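Periplasmic binding protein component of an ABC type zinc uptake transporter (Synechocystis sp., PDB 1PQ4) probably captures zinc in the periplasm and delivers it to an ABC-type transporter for uptake into the cell. Local coordinates at residues A[133-138]-A[267-272]; A[201-206]-A[278-283]. One frame throughout, in Å; residues are numbered along the deposited sequence.

How the interactions relate
Both interactions lie within one zinc-binding chain, their centres 10 Å apart, and their segments alternate along the sequence. Interaction 1 holds His-133, which binds the zinc ion together with His-37 and His-197, whereas the Phe-203 side chain of interaction 2 is about 12 Å from the metal and about 8 Å from the His-133 side chain. The 133-138 segment touches the 201-206 helix directly: Ser-137 OG and Asp-206 OD2 are 2.5 Å apart, a probable hydrogen bond, and Ile-134 CG2 packs 3.7 Å from Tyr-202 CZ. The second segments are also joined, since the loop 267-272 leads straight into the helix 273-288 that carries 278-283.

Interaction 1 of 2, residues A[133-138]-A[267-272]; sequences HIWLSP and DPLAAD. With ZN (zinc ion), chain C.
The indole of Trp-135 and the side chain of Leu-136 rest against the Pro-268 to Leu-269 corner of a type I beta turn, beside the zinc site that His-133 enters from the same loop. His-133 NE2 binds zinc at 2.1 Å, and water 1 is a further ligand, 2.3 Å from the metal; His-37 and His-197 are the other protein ligands. On the far side of the imidazole, ND1 is hydrogen-bonded to Asp-131 OD1, a second-shell carboxylate that, with the metal bond, is likely to hold the ring in its rotation and would probably make NE2 a stronger donor to the metal. Trp-135 has its CG between the backbone N and the carbonyl carbon (chi1 68°), which helps direct the N-H edge of the indole at the 267-272 turn. Its NE1 reaches Pro-268 O at 2.8 Å in an almost straight bond (168° at the hydrogen), with the oxygen close to the indole plane and the donor tilted 27° from the carbonyl plane. Further round the ring, CZ2 meets Leu-269 CD2 at 3.8 Å. A phenylalanine here would probably leave Pro-268 O without its indole donor and open a gap beside Leu-269. Leu-136 sets CD1 3.8 Å from Pro-268 CB, while its CD2 lies against the carbonyl oxygen Pro-268 O at 3.7 Å. Behind this corner, Asp-267 OD1 accepts from Leu-269 N at 2.9 Å, an Asx turn within the same beta turn, the N-H meeting OD1 from above the carboxylate plane. Ser-137 then N-caps helix 138-155 through OG and Leu-140 N. The buried contact thus joins the loop leading into that helix to the loop between strand 262-266 and helix 273-288, whose Trp-273 NE1 bonds Trp-135 O, while Pro-11 and Phe-15 of helix 10-20 also pack against Trp-135.

Interaction 2 of 2, residues A[201-206]-A[278-283]; sequences AYFARD and KAVAQK
Phe-203 reaches from the short helix 201-206 to Val-280 and Ala-281 on helix 273-288, a helix-to-helix packing contact in the C-terminal part of this solute-binding protein fold. It is wholly apolar and made through one end of the phenyl ring: CZ lies 4.3 Å from Val-280 CG1, which approaches obliquely, while the methyl CB of Ala-281 meets the phenyl edge near the ring plane, 4.5 Å from Phe-203 CZ. The phenyl ring extends out from its helix because chi1 is 173°, CG lying opposite the backbone N, and it spans the separation between the backbones, which is 9.6 Å at the Phe-203 and Ala-281 CA atoms. The two partners are adjacent in sequence and receive the same end of the ring. Around this first shell, Leu-185 of helix 160-185 touches Phe-203, and Leu-181 and Ile-184 of that helix touch Ala-281; Leu-266 of strand 262-266 packs on Val-280. Tyr-207, just past the short helix, meets the phenyl ring edge-to-face. Farther out, polar bonds link the two helices to their surroundings: Tyr-202 OH to Asp-131 O and Leu-89 N, Lys-283 NZ to Leu-265 O, and, in a salt bridge, Lys-278 NZ to Glu-180 OE2.

Interaction 1 of 2, residues A[133-138]-A[267-272]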
loop_
_atom_site.group_PDB
_atom_site.type_symbol
_atom_site.label_atom_id
_atom_site.label_comp_id
_atom_site.label_asym_id
_atom_site.label_seq_id
_atom_site.Cartn_x
_atom_site.Cartn_y
_atom_site.Cartn_z
ATOM N N HIS A 133 -0.629 -6.110 1.386
ATOM C CA HIS A 133 -1.002 -4.774 0.930
ATOM C C HIS A 133 -2.054 -4.088 1.774
ATOM O O HIS A 133 -3.041 -3.516 1.265
ATOM C CB HIS A 133 -1.417 -4.889 -0.538
ATOM C CG HIS A 133 -0.347 -5.448 -1.434
ATOM N ND1 HIS A 133 -0.252 -6.798 -1.738
ATOM C CD2 HIS A 133 0.658 -4.840 -2.109
ATOM C CE1 HIS A 133 0.754 -6.990 -2.565
ATOM N NE2 HIS A 133 1.321 -5.823 -2.810
ATOM N N ILE A 134 -1.856 -4.156 3.085
ATOM C CA ILE A 134 -2.866 -3.611 3.991
ATOM C C ILE A 134 -2.878 -2.073 4.070
ATOM O O ILE A 134 -3.803 -1.491 4.647
ATOM C CB ILE A 134 -2.666 -4.182 5.430
ATOM C CG1 ILE A 134 -1.236 -3.814 5.932
ATOM C CG2 ILE A 134 -2.888 -5.726 5.378
ATOM C CD1 ILE A 134 -0.740 -2.387 5.922
ATOM N N TRP A 135 -1.891 -1.422 3.460
ATOM C CA TRP A 135 -1.838 0.037 3.589
ATOM C C TRP A 135 -2.765 0.766 2.635
ATOM O O TRP A 135 -2.821 2.008 2.651
ATOM C CB TRP A 135 -0.386 0.549 3.417
ATOM C CG TRP A 135 0.136 0.372 1.982
ATOM C CD1 TRP A 135 0.005 1.240 0.927
ATOM C CD2 TRP A 135 0.887 -0.741 1.503
ATOM N NE1 TRP A 135 0.651 0.728 -0.190
ATOM C CE2 TRP A 135 1.201 -0.486 0.140
ATOM C CE3 TRP A 135 1.338 -1.934 2.106
ATOM C CZ2 TRP A 135 1.954 -1.381 -0.636
ATOM C CZ3 TRP A 135 2.084 -2.826 1.340
ATOM C CH2 TRP A 135 2.390 -2.542 -0.017
ATOM N N LEU A 136 -3.474 -0.003 1.805
ATOM C CA LEU A 136 -4.372 0.629 0.841
ATOM C C LEU A 136 -5.831 0.496 1.244
ATOM O O LEU A 136 -6.727 0.749 0.449
ATOM C CB LEU A 136 -4.116 0.052 -0.570
ATOM C CG LEU A 136 -2.705 0.469 -1.050
ATOM C CD1 LEU A 136 -2.307 -0.417 -2.234
ATOM C CD2 LEU A 136 -2.638 1.948 -1.419
ATOM N N SER A 137 -6.068 0.052 2.482
ATOM C CA SER A 137 -7.435 -0.063 3.021
ATOM C C SER A 137 -7.595 0.975 4.131
ATOM O O SER A 137 -6.951 0.850 5.193
ATOM C CB SER A 137 -7.646 -1.454 3.632
ATOM O OG SER A 137 -8.852 -1.471 4.384
ATOM N N PRO A 138 -8.437 2.020 3.935
ATOM C CA PRO A 138 -8.584 3.012 5.035
ATOM C C PRO A 138 -9.010 2.321 6.361
ATOM O O PRO A 138 -8.602 2.730 7.441
ATOM C CB PRO A 138 -9.730 3.935 4.562
ATOM C CG PRO A 138 -9.557 3.918 3.028
ATOM C CD PRO A 138 -9.226 2.400 2.749
ATOM N N ASP A 267 -0.851 4.094 -8.539
ATOM C CA ASP A 267 0.415 4.073 -7.814
ATOM C C ASP A 267 0.156 3.555 -6.390
ATOM O O ASP A 267 -0.326 4.301 -5.532
ATOM C CB ASP A 267 0.987 5.475 -7.704
ATOM C CG ASP A 267 2.365 5.472 -7.114
ATOM O OD1 ASP A 267 2.813 4.390 -6.616
ATOM O OD2 ASP A 267 3.000 6.553 -7.136
ATOM N N PRO A 268 0.438 2.285 -6.138
ATOM C CA PRO A 268 0.199 1.789 -4.763
ATOM C C PRO A 268 1.166 2.381 -3.721
ATOM O O PRO A 268 0.912 2.281 -2.517
ATOM C CB PRO A 268 0.351 0.273 -4.916
ATOM C CG PRO A 268 1.431 0.164 -5.969
ATOM C CD PRO A 268 0.958 1.222 -7.017
ATOM N N LEU A 269 2.256 3.029 -4.170
ATOM C CA LEU A 269 3.257 3.573 -3.244
ATOM C C LEU A 269 3.289 5.088 -3.139
ATOM O O LEU A 269 4.255 5.660 -2.621
ATOM C CB LEU A 269 4.699 3.105 -3.595
ATOM C CG LEU A 269 4.918 1.591 -3.668
ATOM C CD1 LEU A 269 6.442 1.292 -3.853
ATOM C CD2 LEU A 269 4.414 0.947 -2.364
ATOM N N ALA A 270 2.239 5.742 -3.604
ATOM C CA ALA A 270 2.179 7.208 -3.520
ATOM C C ALA A 270 2.294 7.693 -2.066
ATOM O O ALA A 270 1.632 7.142 -1.182
ATOM C CB ALA A 270 0.844 7.713 -4.118
ATOM N N ALA A 271 3.092 8.736 -1.830
ATOM C CA ALA A 271 3.252 9.276 -0.487
ATOM C C ALA A 271 2.057 10.167 -0.120
ATOM O O ALA A 271 1.745 10.319 1.047
ATOM C CB ALA A 271 4.559 10.085 -0.373
ATOM N N ASP A 272 1.388 10.741 -1.123
ATOM C CA ASP A 272 0.238 11.672 -0.903
ATOM C C ASP A 272 -0.907 10.703 -0.871
ATOM O O ASP A 272 -1.789 10.701 -1.722
ATOM C CB ASP A 272 0.189 12.638 -2.119
ATOM C CG ASP A 272 -0.794 13.790 -1.940
ATOM O OD1 ASP A 272 -1.035 14.230 -0.802
ATOM O OD2 ASP A 272 -1.315 14.287 -2.966
HETATM ZN ZN ZN C . 2.876 -5.228 -4.110
HETATM O O HOH W 1 3.048 -2.957 -3.993
#

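Interaction 2 of 2, residues A[201-206]-A[278-283]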
loop_
_atom_site.group_PDB
_atom_site.type_symbol
_atom_site.label_atom_id
_atom_site.label_comp_id
_atom_site.label_asym_id
_atom_site.label_seq_id
_atom_site.Cartn_x
_atom_site.Cartn_y
_atom_site.Cartn_z
ATOM N N ALA A 201 -6.095 -5.951 -3.242
ATOM C CA ALA A 201 -7.107 -6.893 -2.727
ATOM C C ALA A 201 -7.870 -6.344 -1.499
ATOM O O ALA A 201 -9.057 -6.555 -1.358
ATOM C CB ALA A 201 -6.424 -8.247 -2.370
ATOM N N TYR A 202 -7.191 -5.649 -0.588
ATOM C CA TYR A 202 -7.898 -5.146 0.591
ATOM C C TYR A 202 -8.816 -4.000 0.206
ATOM O O TYR A 202 -9.955 -3.902 0.644
ATOM C CB TYR A 202 -6.879 -4.698 1.646
ATOM C CG TYR A 202 -6.130 -5.915 2.193
ATOM C CD1 TYR A 202 -6.706 -6.705 3.232
ATOM C CD2 TYR A 202 -4.882 -6.263 1.703
ATOM C CE1 TYR A 202 -6.048 -7.793 3.760
ATOM C CE2 TYR A 202 -4.170 -7.373 2.249
ATOM C CZ TYR A 202 -4.775 -8.128 3.287
ATOM O OH TYR A 202 -4.058 -9.153 3.900
ATOM N N PHE A 203 -8.287 -3.126 -0.644
ATOM C CA PHE A 203 -9.061 -1.971 -1.125
ATOM C C PHE A 203 -10.293 -2.529 -1.811
ATOM O O PHE A 203 -11.425 -2.091 -1.591
ATOM C CB PHE A 203 -8.155 -1.168 -2.119
ATOM C CG PHE A 203 -8.868 -0.055 -2.820
ATOM C CD1 PHE A 203 -8.980 1.187 -2.228
ATOM C CD2 PHE A 203 -9.416 -0.261 -4.085
ATOM C CE1 PHE A 203 -9.647 2.247 -2.898
ATOM C CE2 PHE A 203 -10.072 0.779 -4.756
ATOM C CZ PHE A 203 -10.186 2.026 -4.154
ATOM N N ALA A 204 -10.093 -3.556 -2.614
ATOM C CA ALA A 204 -11.212 -4.130 -3.356
ATOM C C ALA A 204 -12.271 -4.773 -2.413
ATOM O O ALA A 204 -13.502 -4.652 -2.632
ATOM C CB ALA A 204 -10.680 -5.183 -4.329
ATOM N N ARG A 205 -11.788 -5.441 -1.368
ATOM C CA ARG A 205 -12.727 -6.081 -0.434
ATOM C C ARG A 205 -13.539 -4.980 0.235
ATOM O O ARG A 205 -14.750 -5.096 0.350
ATOM C CB ARG A 205 -11.987 -6.881 0.644
ATOM C CG ARG A 205 -12.807 -8.010 1.202
ATOM C CD ARG A 205 -11.983 -8.828 2.169
ATOM N NE ARG A 205 -12.584 -10.123 2.499
ATOM C CZ ARG A 205 -13.601 -10.291 3.341
ATOM N NH1 ARG A 205 -14.147 -9.240 3.945
ATOM N NH2 ARG A 205 -14.053 -11.515 3.598
ATOM N N ASP A 206 -12.875 -3.900 0.632
ATOM C CA ASP A 206 -13.559 -2.802 1.307
ATOM C C ASP A 206 -14.726 -2.214 0.533
ATOM O O ASP A 206 -15.765 -1.871 1.121
ATOM C CB ASP A 206 -12.608 -1.645 1.557
ATOM C CG ASP A 206 -11.784 -1.844 2.775
ATOM O OD1 ASP A 206 -11.969 -2.921 3.373
ATOM O OD2 ASP A 206 -10.960 -0.953 3.115
ATOM N N LYS A 278 -8.171 8.660 -3.499
ATOM C CA LYS A 278 -9.364 9.221 -4.129
ATOM C C LYS A 278 -9.178 9.227 -5.644
ATOM O O LYS A 278 -10.110 8.930 -6.381
ATOM C CB LYS A 278 -9.626 10.654 -3.659
ATOM C CG LYS A 278 -9.957 10.737 -2.205
ATOM C CD LYS A 278 -10.296 12.171 -1.807
ATOM C CE LYS A 278 -9.717 12.516 -0.440
ATOM N NZ LYS A 278 -10.425 13.713 0.073
ATOM N N ALA A 279 -7.976 9.543 -6.112
ATOM C CA ALA A 279 -7.745 9.511 -7.569
ATOM C C ALA A 279 -7.936 8.089 -8.081
ATOM O O ALA A 279 -8.494 7.877 -9.174
ATOM C CB ALA A 279 -6.324 10.020 -7.907
ATOM N N VAL A 280 -7.468 7.093 -7.307
ATOM C CA VAL A 280 -7.618 5.697 -7.718
ATOM C C VAL A 280 -9.070 5.311 -7.877
ATOM O O VAL A 280 -9.482 4.679 -8.886
ATOM C CB VAL A 280 -6.922 4.693 -6.710
ATOM C CG1 VAL A 280 -7.304 3.248 -7.040
ATOM C CG2 VAL A 280 -5.388 4.845 -6.847
ATOM N N ALA A 281 -9.862 5.707 -6.897
ATOM C CA ALA A 281 -11.280 5.387 -6.925
ATOM C C ALA A 281 -11.960 6.068 -8.151
ATOM O O ALA A 281 -12.774 5.460 -8.854
ATOM C CB ALA A 281 -11.944 5.872 -5.600
ATOM N N GLN A 282 -11.625 7.332 -8.378
ATOM C CA GLN A 282 -12.193 8.049 -9.532
ATOM C C GLN A 282 -11.767 7.389 -10.847
ATOM O O GLN A 282 -12.568 7.309 -11.811
ATOM C CB GLN A 282 -11.738 9.503 -9.503
ATOM C CG GLN A 282 -12.358 10.203 -8.322
ATOM C CD GLN A 282 -11.796 11.587 -8.116
ATOM O OE1 GLN A 282 -10.607 11.837 -8.387
ATOM N NE2 GLN A 282 -12.634 12.494 -7.608
ATOM N N LYS A 283 -10.506 6.938 -10.908
ATOM C CA LYS A 283 -10.067 6.233 -12.126
ATOM C C LYS A 283 -10.841 4.977 -12.367
ATOM O O LYS A 283 -11.213 4.636 -13.505
ATOM C CB LYS A 283 -8.580 5.882 -12.055
ATOM C CG LYS A 283 -7.723 7.048 -12.523
ATOM C CD LYS A 283 -6.241 6.811 -12.404
ATOM C CE LYS A 283 -5.521 8.091 -12.913
ATOM N NZ LYS A 283 -4.092 8.073 -12.506
#